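Local atomic coordinates of nucleotidyl transferase (Methanothermobacter thermautotrophicus, PDB entry 6PLJ), a protein that is assigned to the nucleotidyltransferases and probably transfers a nucleotide from a nucleoside triphosphate to its substrate, possibly in the synthesis of the pseudomurein cell wall. Residues V28-G33 with A112-G117; R142-H147 with P173-A178; N166-G171 with L195-L200. One frame throughout, in Å; residues are numbered along the deposited sequence.

Contact 1. Residues V28-G33 with A112-G117. With EDO (1,2-ethanediol), chain F.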
loop_
_atom_site.group_PDB
_atom_site.type_symbol
_atom_site.label_atom_id
_atom_site.label_comp_id
_atom_site.label_asym_id
_atom_site.label_seq_id
_atom_site.Cartn_x
_atom_site.Cartn_y
_atom_site.Cartn_z
ATOM N N VAL A 28 -2.764 6.888 -2.700
ATOM C CA VAL A 28 -3.234 5.903 -3.656
ATOM C C VAL A 28 -3.082 4.560 -2.958
ATOM O O VAL A 28 -1.955 4.162 -2.602
ATOM C CB VAL A 28 -2.431 5.948 -4.963
ATOM C CG1 VAL A 28 -2.778 4.752 -5.849
ATOM C CG2 VAL A 28 -2.688 7.263 -5.691
ATOM N N VAL A 29 -4.201 3.887 -2.739
ATOM C CA VAL A 29 -4.210 2.565 -2.128
ATOM C C VAL A 29 -4.447 1.545 -3.228
ATOM O O VAL A 29 -5.480 1.576 -3.913
ATOM C CB VAL A 29 -5.292 2.453 -1.035
ATOM C CG1 VAL A 29 -5.315 1.049 -0.435
ATOM C CG2 VAL A 29 -5.056 3.516 0.040
ATOM N N ALA A 30 -3.481 0.653 -3.407
ATOM C CA ALA A 30 -3.607 -0.413 -4.394
ATOM C C ALA A 30 -4.387 -1.560 -3.763
ATOM O O ALA A 30 -3.900 -2.207 -2.841
ATOM C CB ALA A 30 -2.243 -0.869 -4.855
ATOM N N ALA A 31 -5.597 -1.791 -4.259
ATOM C CA ALA A 31 -6.516 -2.755 -3.666
ATOM C C ALA A 31 -7.120 -3.631 -4.763
ATOM O O ALA A 31 -8.281 -4.026 -4.671
ATOM C CB ALA A 31 -7.588 -2.029 -2.873
ATOM N N ALA A 32 -6.331 -3.905 -5.790
ATOM C CA ALA A 32 -6.844 -4.496 -7.041
ATOM C C ALA A 32 -6.341 -5.886 -7.371
ATOM O O ALA A 32 -6.820 -6.476 -8.334
ATOM C CB ALA A 32 -6.537 -3.578 -8.208
ATOM N N GLY A 33 -5.368 -6.403 -6.626
ATOM C CA GLY A 33 -4.705 -7.626 -7.006
ATOM C C GLY A 33 -5.366 -8.891 -6.491
ATOM O O GLY A 33 -6.194 -8.860 -5.572
ATOM N N ALA A 112 1.123 -0.937 -12.362
ATOM C CA ALA A 112 0.062 -0.401 -13.211
ATOM C C ALA A 112 -1.140 0.070 -12.405
ATOM O O ALA A 112 -1.789 1.043 -12.784
ATOM C CB ALA A 112 -0.380 -1.444 -14.230
ATOM N N SER A 113 -1.476 -0.653 -11.335
ATOM C CA SER A 113 -2.544 -0.229 -10.423
ATOM C C SER A 113 -2.170 1.081 -9.776
ATOM O O SER A 113 -2.979 1.993 -9.728
ATOM C CB SER A 113 -2.814 -1.256 -9.321
ATOM O OG SER A 113 -3.345 -2.412 -9.892
ATOM N N LEU A 114 -0.944 1.175 -9.280
ATOM C CA LEU A 114 -0.491 2.442 -8.713
ATOM C C LEU A 114 -0.557 3.545 -9.756
ATOM O O LEU A 114 -1.006 4.642 -9.448
ATOM C CB LEU A 114 0.900 2.350 -8.108
ATOM C CG LEU A 114 0.998 1.499 -6.856
ATOM C CD1 LEU A 114 2.451 1.424 -6.428
ATOM C CD2 LEU A 114 0.146 2.068 -5.736
ATOM N N LEU A 115 -0.152 3.254 -10.982
ATOM C CA LEU A 115 -0.196 4.274 -12.028
ATOM C C LEU A 115 -1.617 4.758 -12.299
ATOM O O LEU A 115 -1.859 5.953 -12.453
ATOM C CB LEU A 115 0.411 3.736 -13.321
ATOM C CG LEU A 115 0.425 4.684 -14.507
ATOM C CD1 LEU A 115 1.193 5.960 -14.196
ATOM C CD2 LEU A 115 1.060 3.957 -15.687
ATOM N N ARG A 116 -2.547 3.829 -12.334
ATOM C CA ARG A 116 -3.961 4.218 -12.545
ATOM C C ARG A 116 -4.414 5.165 -11.419
ATOM O O ARG A 116 -5.142 6.035 -11.671
ATOM C CB ARG A 116 -4.833 2.962 -12.563
ATOM C CG ARG A 116 -6.304 3.281 -12.708
ATOM C CD ARG A 116 -6.648 3.690 -14.115
ATOM N NE ARG A 116 -8.013 3.326 -14.469
ATOM C CZ ARG A 116 -9.092 4.091 -14.388
ATOM N NH1 ARG A 116 -9.024 5.342 -13.983
ATOM N NH2 ARG A 116 -10.262 3.590 -14.744
ATOM N N GLY A 117 -4.033 4.858 -10.198
ATOM C CA GLY A 117 -4.357 5.695 -9.047
ATOM C C GLY A 117 -3.705 7.061 -9.112
ATOM O O GLY A 117 -4.350 8.092 -8.837
HETATM C C1 EDO F . -2.900 -3.891 -6.127
HETATM O O1 EDO F . -3.739 -3.382 -6.967
HETATM C C2 EDO F . -3.479 -4.401 -4.958
HETATM O O2 EDO F . -2.405 -4.555 -4.090
#

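Contact 2. Residues R142-H147 with P173-A178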
loop_
_atom_site.group_PDB
_atom_site.type_symbol
_atom_site.label_atom_id
_atom_site.label_comp_id
_atom_site.label_asym_id
_atom_site.label_seq_id
_atom_site.Cartn_x
_atom_site.Cartn_y
_atom_site.Cartn_z
ATOM N N ARG A 142 2.243 9.152 7.966
ATOM C CA ARG A 142 2.466 10.591 7.986
ATOM C C ARG A 142 3.953 10.925 7.857
ATOM O O ARG A 142 4.315 11.792 7.066
ATOM C CB ARG A 142 1.878 11.196 9.263
ATOM C CG ARG A 142 1.914 12.711 9.323
ATOM C CD ARG A 142 1.424 13.171 10.678
ATOM N NE ARG A 142 -0.003 12.898 10.888
ATOM C CZ ARG A 142 -1.011 13.692 10.512
ATOM N NH1 ARG A 142 -0.788 14.839 9.869
ATOM N NH2 ARG A 142 -2.271 13.319 10.764
ATOM N N ARG A 143 4.806 10.224 8.612
ATOM C CA ARG A 143 6.262 10.408 8.538
ATOM C C ARG A 143 6.795 10.118 7.138
ATOM O O ARG A 143 7.645 10.849 6.622
ATOM C CB ARG A 143 6.987 9.534 9.554
ATOM C CG ARG A 143 6.988 10.086 10.969
ATOM C CD ARG A 143 7.966 9.339 11.871
ATOM N NE ARG A 143 7.374 8.106 12.389
ATOM C CZ ARG A 143 6.507 8.042 13.406
ATOM N NH1 ARG A 143 6.017 6.859 13.783
ATOM N NH2 ARG A 143 6.111 9.145 14.050
ATOM N N ILE A 144 6.287 9.052 6.521
ATOM C CA ILE A 144 6.680 8.703 5.159
ATOM C C ILE A 144 6.301 9.833 4.196
ATOM O O ILE A 144 7.131 10.288 3.418
ATOM C CB ILE A 144 6.096 7.331 4.732
ATOM C CG1 ILE A 144 6.808 6.241 5.545
ATOM C CG2 ILE A 144 6.283 7.071 3.230
ATOM C CD1 ILE A 144 6.212 4.860 5.414
ATOM N N ALA A 145 5.072 10.316 4.290
ATOM C CA ALA A 145 4.617 11.382 3.395
ATOM C C ALA A 145 5.451 12.650 3.559
ATOM O O ALA A 145 5.778 13.321 2.559
ATOM C CB ALA A 145 3.134 11.661 3.616
ATOM N N GLU A 146 5.816 12.952 4.803
ATOM C CA GLU A 146 6.572 14.173 5.133
ATOM C C GLU A 146 7.985 14.209 4.563
ATOM O O GLU A 146 8.522 15.294 4.336
ATOM C CB GLU A 146 6.669 14.344 6.650
ATOM C CG GLU A 146 5.376 14.762 7.332
ATOM C CD GLU A 146 5.454 14.631 8.849
ATOM O OE1 GLU A 146 6.410 13.999 9.358
ATOM O OE2 GLU A 146 4.560 15.164 9.536
ATOM N N HIS A 147 8.589 13.036 4.359
ATOM C CA HIS A 147 9.959 12.923 3.855
ATOM C C HIS A 147 10.076 12.888 2.332
ATOM O O HIS A 147 11.186 12.920 1.796
ATOM C CB HIS A 147 10.648 11.683 4.437
ATOM C CG HIS A 147 11.225 11.897 5.799
ATOM N ND1 HIS A 147 12.448 12.504 5.999
ATOM C CD2 HIS A 147 10.753 11.581 7.028
ATOM C CE1 HIS A 147 12.704 12.551 7.294
ATOM N NE2 HIS A 147 11.693 11.999 7.940
ATOM N N PRO A 173 4.593 0.905 2.423
ATOM C CA PRO A 173 4.158 2.115 1.710
ATOM C C PRO A 173 5.357 2.991 1.343
ATOM O O PRO A 173 6.432 2.876 1.936
ATOM C CB PRO A 173 3.290 2.818 2.736
ATOM C CG PRO A 173 3.849 2.391 4.034
ATOM C CD PRO A 173 4.235 0.972 3.850
ATOM N N LEU A 174 5.159 3.864 0.369
ATOM C CA LEU A 174 6.187 4.818 -0.027
ATOM C C LEU A 174 5.493 6.106 -0.387
ATOM O O LEU A 174 4.271 6.133 -0.593
ATOM C CB LEU A 174 7.034 4.286 -1.203
ATOM C CG LEU A 174 6.316 3.992 -2.522
ATOM C CD1 LEU A 174 6.032 5.254 -3.336
ATOM C CD2 LEU A 174 7.094 2.993 -3.369
ATOM N N ALA A 175 6.256 7.182 -0.456
ATOM C CA ALA A 175 5.717 8.445 -0.951
ATOM C C ALA A 175 6.734 9.051 -1.893
ATOM O O ALA A 175 7.939 8.904 -1.704
ATOM C CB ALA A 175 5.383 9.389 0.179
ATOM N N ALA A 176 6.240 9.742 -2.909
ATOM C CA ALA A 176 7.114 10.345 -3.895
ATOM C C ALA A 176 6.378 11.442 -4.623
ATOM O O ALA A 176 5.156 11.485 -4.631
ATOM C CB ALA A 176 7.590 9.301 -4.896
ATOM N N GLY A 177 7.147 12.292 -5.292
ATOM C CA GLY A 177 6.561 13.244 -6.230
ATOM C C GLY A 177 5.756 12.552 -7.309
ATOM O O GLY A 177 6.149 11.506 -7.827
ATOM N N ALA A 178 4.601 13.128 -7.643
ATOM C CA ALA A 178 3.738 12.570 -8.669
ATOM C C ALA A 178 4.451 12.513 -10.027
ATOM O O ALA A 178 4.340 11.514 -10.719
ATOM C CB ALA A 178 2.432 13.353 -8.778
#

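Contact 3. Residues N166-G171 with L195-L200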
loop_
_atom_site.group_PDB
_atom_site.type_symbol
_atom_site.label_atom_id
_atom_site.label_comp_id
_atom_site.label_asym_id
_atom_site.label_seq_id
_atom_site.Cartn_x
_atom_site.Cartn_y
_atom_site.Cartn_z
ATOM N N ASN A 166 20.070 0.574 -0.887
ATOM C CA ASN A 166 19.564 -0.714 -1.305
ATOM C C ASN A 166 18.051 -0.735 -1.075
ATOM O O ASN A 166 17.518 0.112 -0.354
ATOM C CB ASN A 166 20.205 -1.806 -0.450
ATOM C CG ASN A 166 19.710 -1.776 0.981
ATOM O OD1 ASN A 166 18.749 -2.473 1.324
ATOM N ND2 ASN A 166 20.321 -0.939 1.815
ATOM N N ALA A 167 17.393 -1.704 -1.683
ATOM C CA ALA A 167 15.965 -1.950 -1.479
ATOM C C ALA A 167 15.691 -3.370 -0.991
ATOM O O ALA A 167 14.670 -3.982 -1.324
ATOM C CB ALA A 167 15.206 -1.653 -2.758
ATOM N N ARG A 168 16.575 -3.880 -0.137
ATOM C CA ARG A 168 16.331 -5.175 0.476
ATOM C C ARG A 168 15.130 -5.120 1.422
ATOM O O ARG A 168 15.096 -4.310 2.328
ATOM C CB ARG A 168 17.560 -5.640 1.245
ATOM C CG ARG A 168 18.696 -6.012 0.319
ATOM C CD ARG A 168 19.865 -6.610 1.081
ATOM N NE ARG A 168 20.446 -5.681 2.038
ATOM C CZ ARG A 168 21.371 -4.754 1.764
ATOM N NH1 ARG A 168 21.876 -4.616 0.544
ATOM N NH2 ARG A 168 21.810 -3.971 2.738
ATOM N N GLY A 169 14.160 -6.005 1.201
ATOM C CA GLY A 169 13.071 -6.208 2.137
ATOM C C GLY A 169 12.108 -5.044 2.250
ATOM O O GLY A 169 11.401 -4.928 3.259
ATOM N N ILE A 170 12.098 -4.168 1.245
ATOM C CA ILE A 170 11.180 -3.030 1.258
ATOM C C ILE A 170 10.329 -2.952 -0.008
ATOM O O ILE A 170 10.616 -3.593 -1.019
ATOM C CB ILE A 170 11.898 -1.691 1.520
ATOM C CG1 ILE A 170 12.883 -1.346 0.399
ATOM C CG2 ILE A 170 12.571 -1.721 2.885
ATOM C CD1 ILE A 170 13.595 -0.026 0.603
ATOM N N GLY A 171 9.262 -2.165 0.067
ATOM C CA GLY A 171 8.367 -2.035 -1.063
ATOM C C GLY A 171 7.351 -0.962 -0.860
ATOM O O GLY A 171 7.382 0.055 -1.554
ATOM N N LEU A 195 11.441 -1.710 -9.271
ATOM C CA LEU A 195 11.476 -0.265 -9.527
ATOM C C LEU A 195 12.311 0.527 -8.536
ATOM O O LEU A 195 12.922 1.518 -8.903
ATOM C CB LEU A 195 10.060 0.357 -9.558
ATOM C CG LEU A 195 9.250 0.291 -10.835
ATOM C CD1 LEU A 195 7.960 1.084 -10.640
ATOM C CD2 LEU A 195 10.031 0.820 -12.038
ATOM N N LEU A 196 12.299 0.133 -7.261
ATOM C CA LEU A 196 13.085 0.838 -6.263
ATOM C C LEU A 196 14.596 0.660 -6.528
ATOM O O LEU A 196 15.372 1.607 -6.405
ATOM C CB LEU A 196 12.717 0.357 -4.862
ATOM C CG LEU A 196 11.274 0.624 -4.435
ATOM C CD1 LEU A 196 10.949 -0.156 -3.172
ATOM C CD2 LEU A 196 11.044 2.109 -4.224
ATOM N N TRP A 197 14.978 -0.553 -6.906
ATOM C CA TRP A 197 16.361 -0.839 -7.310
ATOM C C TRP A 197 16.758 -0.035 -8.554
ATOM O O TRP A 197 17.871 0.469 -8.627
ATOM C CB TRP A 197 16.549 -2.328 -7.579
ATOM C CG TRP A 197 16.601 -3.184 -6.355
ATOM C CD1 TRP A 197 15.649 -4.060 -5.925
ATOM C CD2 TRP A 197 17.690 -3.288 -5.428
ATOM N NE1 TRP A 197 16.065 -4.691 -4.782
ATOM C CE2 TRP A 197 17.316 -4.243 -4.456
ATOM C CE3 TRP A 197 18.941 -2.668 -5.323
ATOM C CZ2 TRP A 197 18.155 -4.604 -3.393
ATOM C CZ3 TRP A 197 19.775 -3.017 -4.255
ATOM C CH2 TRP A 197 19.371 -3.973 -3.305
ATOM N N MET A 198 15.839 0.074 -9.514
ATOM C CA MET A 198 16.024 0.931 -10.696
ATOM C C MET A 198 16.275 2.381 -10.307
ATOM O O MET A 198 17.223 3.003 -10.785
ATOM C CB MET A 198 14.791 0.878 -11.592
ATOM C CG MET A 198 14.778 -0.233 -12.621
ATOM S SD MET A 198 13.580 0.157 -13.908
ATOM C CE MET A 198 13.919 1.902 -14.136
ATOM N N MET A 199 15.415 2.912 -9.436
ATOM C CA MET A 199 15.568 4.263 -8.907
ATOM C C MET A 199 16.930 4.510 -8.254
ATOM O O MET A 199 17.574 5.529 -8.510
ATOM C CB MET A 199 14.471 4.574 -7.876
ATOM C CG MET A 199 13.099 4.784 -8.471
ATOM S SD MET A 199 11.863 4.957 -7.155
ATOM C CE MET A 199 10.394 4.886 -8.174
ATOM N N LEU A 200 17.356 3.578 -7.402
ATOM C CA LEU A 200 18.667 3.690 -6.764
ATOM C C LEU A 200 19.810 3.700 -7.793
ATOM O O LEU A 200 20.728 4.517 -7.672
ATOM C CB LEU A 200 18.867 2.559 -5.753
ATOM C CG LEU A 200 18.015 2.683 -4.482
ATOM C CD1 LEU A 200 18.034 1.360 -3.725
ATOM C CD2 LEU A 200 18.487 3.815 -3.589
#

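Contact 1. Residues V28-G33 with A112-G117
Val-28 sets its CG2 methyl over one face of the Gly-117 carbonyl group, 3.6 Å from Gly-117 C. Peptide planes are the flat groups at this junction, since no aromatic ring or side-chain amide crosses it. At the loop end of 28-33, a molecule of 1,2-ethanediol, probably from the crystallisation liquor, takes the N-H of Ala-32 on its O1 (Ala-32 N to O1, 2.9 Å). The bond is bent, with an angle of 138° at the hydrogen. The other hydroxyl of the ethanediol, O2, gives a weak bond to Ala-30 O.

Strand 28-31 and helix 112-117 run 8.0 Å apart at their closest approach, with their directions 140° from each other. Val-28 has CG1 anti to the backbone N (chi1 170°), which sends that methyl to Gly-117 CA, 3.7 Å away, and on to Leu-114 CD2. A CB on Gly-117 would point straight at CG1 and collide with it, so the missing side chain is what lets the helix sit this near. One turn back, Leu-114 reaches in with CD2 alone, which rests 3.9 Å from Ala-30 CB. Ser-113 follows at the loop end: its OG stands 3.8 Å from Ala-32 CB, while the hydroxyl is hydrogen-bonded to Asn-103.

Val-28 and Ala-30 are tied by backbone bonds to strand 125-130, and helix 62-72 packs against Val-29 on the other face of the sheet. The strand leads into a glycine-containing loop that probably corresponds to the nucleotide-binding loop of MobA-like transferases. The chemistry therefore changes along the contact, from methyls on bare backbone to peptide groups that can hold a hydroxyl, consistent with a polar ligand site at the strand's end.

Contact 2. Residues R142-H147 with P173-A178
Helix 142-147 runs almost along strand 174-177, with 23° between their directions and 7.1 Å between the axes, and the backbones come nearest at Ala-145 and Ala-175, whose CA atoms are 5.4 Å apart. Ile-144 carries most of the contact, and its two branches do different work. CG2, anti to the backbone N, drops onto one face of the peptide joining Leu-174 to Ala-175 and lies 3.7 Å from Ala-175 N. The longer branch is extended (chi2 171°), which carries CD1 along to the Pro-173 ring, 3.7 Å from Pro-173 CG; the two side chains meet at about a right angle. A cis peptide precedes this proline.

Ala-175 answers from the strand with a single methyl. Its CB fits beneath the helix backbone, 3.8 Å from Ile-144 O and 3.9 Å from Ala-145 CA, so the small side chain of Ala-175 allows the helix backbone to come this near. No hydrogen bond joins the two segments directly, but Ser-154 of strand 152-157 bridges them: its hydroxyl bonds to Ile-144 O and weakly to Ala-175 O. Leu-127, Leu-156 and Val-209 surround Ile-144 from three strands of the sheet. Replacing Ile-144 with an alanine would remove CD1 and CG2, and is likely to take from the Pro-173 ring its contact with the helix and open a gap toward these strands.

Helix 138-147 is the connection of a beta-alpha-beta crossover from strand 125-130 to strand 152-157, which are parallel. Strand 174-177 lies between those two and runs antiparallel to both, which is why helix and strand point the same way here. Such an antiparallel strand set into an otherwise largely parallel sheet belongs to the Rossmann-like fold of the nucleotidyltransferases.

Contact 3. Residues N166-G171 with L195-L200
The Trp-197 indole lies beneath Ala-167, taking the methyl on one face: Ala-167 CB sits 3.8 Å from the centroid of the five-membered ring and 11° off its normal, a CH-pi contact. Ala-167 opens a type II beta turn that runs to Ile-170, with Gly-169 at positive phi, in the loop between strands 162-163 and 174-177; helix 192-201 supplies the other side. With CG anti to its carbonyl carbon (chi1 -74°), Trp-197 swings its ring out from the helix and under the loop.

Over the same face, but toward the rim of the six-membered ring, comes the loop backbone. Ala-167 N is 3.4 Å from Trp-197 CH2, and Asn-166 CB touches that same corner. Beyond it the Arg-168 side chain runs obliquely to that of Trp-197, with CG 4.0 Å from Trp-197 CZ2 and the guanidinium plane turned 49° from the indole. One face of the guanidinium has Asn-166 CG above it, toward its rim.

The amide of Asn-166 has a second task. Asn-166 OD1 accepts from Arg-168 N at 3.0 Å, in the carbonyl plane and on a lone pair, closing an Asx turn that sets the loop's path over the ring. Asn-193, just before the helix segment, receives a weak bond from Trp-197 NE1 and gives its amide to Ala-167 O and Ile-170 O, tying the turn to the start of the helix.

Two leucines grip the loop from the helix. Leu-196 meets Ala-167 with CB, 3.8 Å from Ala-167 CB, and reaches Gly-171 CA with CD1. Leu-200, one turn on, comes in beside the Asn-166 backbone and ends in its CD1 methyl, 3.4 Å from Asn-166 C.

In the fold
Contacts 1 and 2 are buried and both set a helix against the same mixed sheet, through strand 25-31 and strand 174-177 respectively; their centres lie about 16 Å apart and they do not touch. Contact 3 lies farther out and is partly buried, a loop rather than a strand packing on helix 192-201. It meets contact 2 through the leucines Leu-174 and Leu-196, and their segments alternate along the chain. The chemistry follows position: aliphatic groups against backbone in contact 2, the same with a hydroxyl-binding end in contact 1, and in contact 3 an indole face with amide and guanidinium groups toward the surface.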